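Local atomic coordinates of carbohydrate deacetylase Agd3 (Neosartorya fumigata, PDB entry 6NWZ), a protein that probably removes N-acetyl groups from the fungal exopolysaccharide galactosaminogalactan and is required for Aspergillus fumigatus biofilm formation. Residues A[445-459]-A[482-494]. Numbering follows the deposited sequence.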
loop_
_atom_site.group_PDB
_atom_site.type_symbol
_atom_site.label_atom_id
_atom_site.label_comp_id
_atom_site.label_asym_id
_atom_site.label_seq_id
_atom_site.Cartn_x
_atom_site.Cartn_y
_atom_site.Cartn_z
ATOM N N GLN A 445 -13.322 16.459 -18.586
ATOM C CA GLN A 445 -12.790 17.564 -19.376
ATOM C C GLN A 445 -12.827 18.868 -18.588
ATOM O O GLN A 445 -11.908 19.690 -18.694
ATOM C CB GLN A 445 -13.574 17.700 -20.682
ATOM C CG GLN A 445 -13.007 18.728 -21.653
ATOM C CD GLN A 445 -11.715 18.272 -22.304
ATOM O OE1 GLN A 445 -11.670 17.234 -22.966
ATOM N NE2 GLN A 445 -10.654 19.047 -22.116
ATOM N N ALA A 446 -13.879 19.077 -17.793
ATOM C CA ALA A 446 -13.934 20.259 -16.939
ATOM C C ALA A 446 -12.792 20.257 -15.931
ATOM O O ALA A 446 -12.199 21.307 -15.655
ATOM C CB ALA A 446 -15.284 20.335 -16.227
ATOM N N TRP A 447 -12.470 19.087 -15.367
ATOM C CA TRP A 447 -11.276 18.977 -14.533
ATOM C C TRP A 447 -10.035 19.358 -15.324
ATOM O O TRP A 447 -9.218 20.167 -14.875
ATOM C CB TRP A 447 -11.109 17.554 -13.990
ATOM C CG TRP A 447 -12.257 16.976 -13.222
ATOM C CD1 TRP A 447 -13.467 17.554 -12.977
ATOM C CD2 TRP A 447 -12.295 15.685 -12.596
ATOM N NE1 TRP A 447 -14.257 16.705 -12.243
ATOM C CE2 TRP A 447 -13.560 15.551 -11.994
ATOM C CE3 TRP A 447 -11.381 14.632 -12.488
ATOM C CZ2 TRP A 447 -13.935 14.407 -11.295
ATOM C CZ3 TRP A 447 -11.753 13.498 -11.795
ATOM C CH2 TRP A 447 -13.019 13.393 -11.208
ATOM N N TRP A 448 -9.880 18.772 -16.514
ATOM C CA TRP A 448 -8.663 18.967 -17.288
ATOM C C TRP A 448 -8.524 20.403 -17.772
ATOM O O TRP A 448 -7.402 20.902 -17.908
ATOM C CB TRP A 448 -8.641 18.004 -18.475
ATOM C CG TRP A 448 -7.337 17.991 -19.210
ATOM C CD1 TRP A 448 -6.888 18.918 -20.109
ATOM C CD2 TRP A 448 -6.312 17.000 -19.113
ATOM N NE1 TRP A 448 -5.645 18.565 -20.571
ATOM C CE2 TRP A 448 -5.269 17.390 -19.976
ATOM C CE3 TRP A 448 -6.172 15.818 -18.377
ATOM C CZ2 TRP A 448 -4.103 16.641 -20.126
ATOM C CZ3 TRP A 448 -5.018 15.076 -18.526
ATOM C CH2 TRP A 448 -3.998 15.489 -19.395
ATOM N N ASP A 449 -9.641 21.075 -18.055
ATOM C CA ASP A 449 -9.561 22.459 -18.504
ATOM C C ASP A 449 -9.077 23.384 -17.395
ATOM O O ASP A 449 -8.561 24.468 -17.684
ATOM C CB ASP A 449 -10.915 22.904 -19.054
ATOM C CG ASP A 449 -11.275 22.195 -20.354
ATOM O OD1 ASP A 449 -10.426 21.441 -20.879
ATOM O OD2 ASP A 449 -12.403 22.395 -20.853
ATOM N N ASN A 450 -9.225 22.978 -16.138
ATOM C CA ASN A 450 -8.478 23.573 -15.045
ATOM C C ASN A 450 -7.233 22.718 -14.797
ATOM O O ASN A 450 -6.989 21.726 -15.484
ATOM C CB ASN A 450 -9.364 23.708 -13.809
ATOM C CG ASN A 450 -10.610 24.541 -14.077
ATOM O OD1 ASN A 450 -10.598 25.765 -13.937
ATOM N ND2 ASN A 450 -11.693 23.878 -14.472
ATOM N N GLY A 451 -6.428 23.091 -13.812
ATOM C CA GLY A 451 -5.144 22.428 -13.653
ATOM C C GLY A 451 -5.134 20.963 -13.246
ATOM O O GLY A 451 -4.081 20.453 -12.852
ATOM N N ILE A 452 -6.267 20.265 -13.358
ATOM C CA ILE A 452 -6.427 18.933 -12.778
ATOM C C ILE A 452 -5.994 17.877 -13.784
ATOM O O ILE A 452 -6.461 17.862 -14.930
ATOM C CB ILE A 452 -7.878 18.697 -12.319
ATOM C CG1 ILE A 452 -8.305 19.778 -11.332
ATOM C CG2 ILE A 452 -8.025 17.324 -11.679
ATOM C CD1 ILE A 452 -7.283 20.049 -10.258
ATOM N N ARG A 453 -5.103 16.985 -13.348
ATOM C CA ARG A 453 -4.586 15.899 -14.165
ATOM C C ARG A 453 -4.756 14.529 -13.531
ATOM O O ARG A 453 -4.729 13.525 -14.250
ATOM C CB ARG A 453 -3.093 16.116 -14.461
ATOM C CG ARG A 453 -2.775 17.435 -15.141
ATOM C CD ARG A 453 -3.158 17.396 -16.602
ATOM N NE ARG A 453 -2.899 18.663 -17.269
ATOM C CZ ARG A 453 -3.832 19.578 -17.504
ATOM N NH1 ARG A 453 -5.084 19.356 -17.127
ATOM N NH2 ARG A 453 -3.519 20.712 -18.117
ATOM N N ASN A 454 -4.939 14.456 -12.217
ATOM C CA ASN A 454 -5.063 13.193 -11.512
ATOM C C ASN A 454 -6.120 13.331 -10.428
ATOM O O ASN A 454 -6.553 14.433 -10.081
ATOM C CB ASN A 454 -3.733 12.775 -10.887
ATOM C CG ASN A 454 -3.251 13.776 -9.863
ATOM O OD1 ASN A 454 -3.716 13.783 -8.725
ATOM N ND2 ASN A 454 -2.336 14.649 -10.270
ATOM N N CYS A 455 -6.520 12.194 -9.876
ATOM C CA CYS A 455 -7.515 12.193 -8.818
ATOM C C CYS A 455 -7.360 10.908 -8.013
ATOM O O CYS A 455 -6.320 10.242 -8.073
ATOM C CB CYS A 455 -8.929 12.346 -9.402
ATOM S SG CYS A 455 -9.579 10.860 -10.203
ATOM N N VAL A 456 -8.404 10.556 -7.276
ATOM C CA VAL A 456 -8.400 9.379 -6.427
ATOM C C VAL A 456 -9.687 8.610 -6.695
ATOM O O VAL A 456 -10.722 9.196 -7.030
ATOM C CB VAL A 456 -8.251 9.770 -4.938
ATOM C CG1 VAL A 456 -9.538 10.365 -4.387
ATOM C CG2 VAL A 456 -7.808 8.595 -4.129
ATOM N N GLY A 457 -9.614 7.286 -6.583
ATOM C CA GLY A 457 -10.744 6.446 -6.936
ATOM C C GLY A 457 -11.411 5.768 -5.756
ATOM O O GLY A 457 -11.570 6.369 -4.689
ATOM N N ASP A 458 -11.809 4.511 -5.943
ATOM C CA ASP A 458 -12.446 3.732 -4.884
ATOM C C ASP A 458 -12.122 2.267 -5.133
ATOM O O ASP A 458 -12.597 1.689 -6.116
ATOM C CB ASP A 458 -13.954 3.962 -4.857
ATOM C CG ASP A 458 -14.632 3.245 -3.707
ATOM O OD1 ASP A 458 -13.924 2.760 -2.798
ATOM O OD2 ASP A 458 -15.879 3.166 -3.713
ATOM N N ASN A 459 -11.331 1.666 -4.242
ATOM C CA ASN A 459 -10.883 0.291 -4.438
ATOM C C ASN A 459 -11.990 -0.740 -4.265
ATOM O O ASN A 459 -11.726 -1.925 -4.494
ATOM C CB ASN A 459 -9.725 -0.028 -3.493
ATOM C CG ASN A 459 -8.414 0.566 -3.966
ATOM O OD1 ASN A 459 -8.393 1.398 -4.871
ATOM N ND2 ASN A 459 -7.312 0.143 -3.357
ATOM N N GLY A 482 -15.585 8.246 -21.194
ATOM C CA GLY A 482 -15.887 9.446 -21.944
ATOM C C GLY A 482 -14.734 10.409 -22.104
ATOM O O GLY A 482 -14.880 11.412 -22.814
ATOM N N PHE A 483 -13.594 10.141 -21.472
ATOM C CA PHE A 483 -12.432 11.014 -21.537
ATOM C C PHE A 483 -11.194 10.167 -21.291
ATOM O O PHE A 483 -11.228 9.232 -20.487
ATOM C CB PHE A 483 -12.529 12.147 -20.510
ATOM C CG PHE A 483 -11.310 13.027 -20.446
ATOM C CD1 PHE A 483 -10.270 12.738 -19.571
ATOM C CD2 PHE A 483 -11.211 14.156 -21.243
ATOM C CE1 PHE A 483 -9.151 13.551 -19.506
ATOM C CE2 PHE A 483 -10.095 14.974 -21.180
ATOM C CZ PHE A 483 -9.065 14.670 -20.311
ATOM N N ALA A 484 -10.109 10.496 -21.982
ATOM C CA ALA A 484 -8.875 9.730 -21.902
ATOM C C ALA A 484 -7.754 10.596 -21.352
ATOM O O ALA A 484 -7.585 11.745 -21.768
ATOM C CB ALA A 484 -8.475 9.182 -23.274
ATOM N N GLY A 485 -6.988 10.037 -20.417
ATOM C CA GLY A 485 -5.777 10.660 -19.914
ATOM C C GLY A 485 -5.779 10.955 -18.431
ATOM O O GLY A 485 -4.707 11.197 -17.861
ATOM N N MET A 486 -6.938 10.955 -17.781
ATOM C CA MET A 486 -6.985 11.259 -16.357
ATOM C C MET A 486 -6.461 10.075 -15.553
ATOM O O MET A 486 -6.846 8.927 -15.796
ATOM C CB MET A 486 -8.409 11.603 -15.926
ATOM C CG MET A 486 -8.492 12.354 -14.603
ATOM S SD MET A 486 -7.949 14.073 -14.721
ATOM C CE MET A 486 -9.124 14.718 -15.908
ATOM N N GLN A 487 -5.581 10.357 -14.593
ATOM C CA GLN A 487 -4.952 9.319 -13.783
ATOM C C GLN A 487 -5.759 9.113 -12.505
ATOM O O GLN A 487 -5.903 10.038 -11.698
ATOM C CB GLN A 487 -3.505 9.690 -13.460
ATOM C CG GLN A 487 -2.741 8.613 -12.699
ATOM C CD GLN A 487 -1.335 9.042 -12.318
ATOM O OE1 GLN A 487 -0.723 9.876 -12.985
ATOM N NE2 GLN A 487 -0.818 8.473 -11.234
ATOM N N VAL A 488 -6.277 7.903 -12.323
ATOM C CA VAL A 488 -7.063 7.543 -11.149
ATOM C C VAL A 488 -6.174 6.718 -10.229
ATOM O O VAL A 488 -5.859 5.560 -10.524
ATOM C CB VAL A 488 -8.336 6.778 -11.530
ATOM C CG1 VAL A 488 -9.116 6.395 -10.279
ATOM C CG2 VAL A 488 -9.194 7.614 -12.461
ATOM N N ASN A 489 -5.766 7.313 -9.111
ATOM C CA ASN A 489 -4.946 6.592 -8.147
ATOM C C ASN A 489 -5.834 5.835 -7.164
ATOM O O ASN A 489 -6.880 6.345 -6.751
ATOM C CB ASN A 489 -4.038 7.550 -7.382
ATOM C CG ASN A 489 -3.197 8.417 -8.299
ATOM O OD1 ASN A 489 -2.200 7.965 -8.861
ATOM N ND2 ASN A 489 -3.597 9.675 -8.451
ATOM N N PRO A 490 -5.437 4.626 -6.779
ATOM C CA PRO A 490 -6.276 3.820 -5.885
ATOM C C PRO A 490 -6.350 4.400 -4.479
ATOM O O PRO A 490 -5.481 5.154 -4.034
ATOM C CB PRO A 490 -5.580 2.454 -5.884
ATOM C CG PRO A 490 -4.159 2.755 -6.255
ATOM C CD PRO A 490 -4.225 3.907 -7.209
ATOM N N ARG A 491 -7.425 4.028 -3.780
ATOM C CA ARG A 491 -7.648 4.432 -2.397
ATOM C C ARG A 491 -8.499 3.382 -1.698
ATOM O O ARG A 491 -9.488 2.898 -2.255
ATOM C CB ARG A 491 -8.338 5.799 -2.291
ATOM C CG ARG A 491 -8.402 6.358 -0.865
ATOM C CD ARG A 491 -8.785 7.843 -0.827
ATOM N NE ARG A 491 -10.210 8.060 -1.061
ATOM C CZ ARG A 491 -10.846 9.209 -0.839
ATOM N NH1 ARG A 491 -12.146 9.304 -1.081
ATOM N NH2 ARG A 491 -10.188 10.264 -0.369
ATOM N N TRP A 492 -8.117 3.057 -0.469
ATOM C CA TRP A 492 -8.822 2.080 0.341
ATOM C C TRP A 492 -9.965 2.725 1.117
ATOM O O TRP A 492 -9.883 3.877 1.552
ATOM C CB TRP A 492 -7.862 1.405 1.322
ATOM C CG TRP A 492 -6.765 0.616 0.667
ATOM C CD1 TRP A 492 -5.423 0.866 0.729
ATOM C CD2 TRP A 492 -6.917 -0.553 -0.148
ATOM N NE1 TRP A 492 -4.732 -0.077 0.006
ATOM C CE2 TRP A 492 -5.626 -0.959 -0.541
ATOM C CE3 TRP A 492 -8.020 -1.296 -0.581
ATOM C CZ2 TRP A 492 -5.408 -2.073 -1.348
ATOM C CZ3 TRP A 492 -7.800 -2.402 -1.382
ATOM C CH2 TRP A 492 -6.505 -2.779 -1.757
ATOM N N ALA A 493 -11.035 1.957 1.295
ATOM C CA ALA A 493 -12.135 2.324 2.172
ATOM C C ALA A 493 -12.026 1.540 3.471
ATOM O O ALA A 493 -11.473 0.438 3.509
ATOM C CB ALA A 493 -13.487 2.056 1.511
ATOM N N THR A 494 -12.552 2.122 4.543
ATOM C CA THR A 494 -12.487 1.517 5.864
ATOM C C THR A 494 -13.891 1.423 6.444
ATOM O O THR A 494 -14.842 2.021 5.934
ATOM C CB THR A 494 -11.581 2.322 6.805
ATOM O OG1 THR A 494 -12.151 3.620 7.016
ATOM C CG2 THR A 494 -10.199 2.483 6.198
HETATM O O HOH W 1 -12.180 6.425 -1.893
#
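Cys455 O takes two bonds from Asn489: its backbone N sits above the carbonyl plane, while ND2, at 2.8 Å from Cys455 O, lies in that plane. CG of Asn489 stays beside its own backbone N (chi1 -54°), which lets the amide reach back to the same oxygen. On either side along the strands the ladder continues, from Cys455 N to Gln487 O and from Gly457 N to Asn489 O, the latter 2.9 Å. This is the tight part, with Cys455 SG against Val488 CG2 and Val488 CG1 lying 3.7 Å from Gly457 CA. Buried Met486 extends it toward the helix, bringing CE to 4.0 Å from Trp447 CB and the same distance from Trp448 CE3.

Farther along, Val456 CG1 lies over the centre of the Arg491 guanidinium. Water 1, in the guanidinium plane, accepts from Arg491 NE and donates to Gly457 O; NH2 bonds Gln253 OE1 and forms a salt bridge with Asp255, a zinc ligand. Asn459 ND2 stands 3.0 Å above one face of the Trp492 ring, the amide turned 83° from it, and also bonds Asp541. The ring's stacking partner is His534, a ligand of a different zinc ion.

The solvent side is looser: partly exposed Phe483 meets Trp448 obliquely, planes 51° apart, and Gln445 OE1 comes to the phenyl edge.

Strand 487-492 runs between 454-456 and 542-546, parallel to both, in the mixed, mostly parallel sheet of the deacetylase domain; 542-546 carries zinc ligand His546.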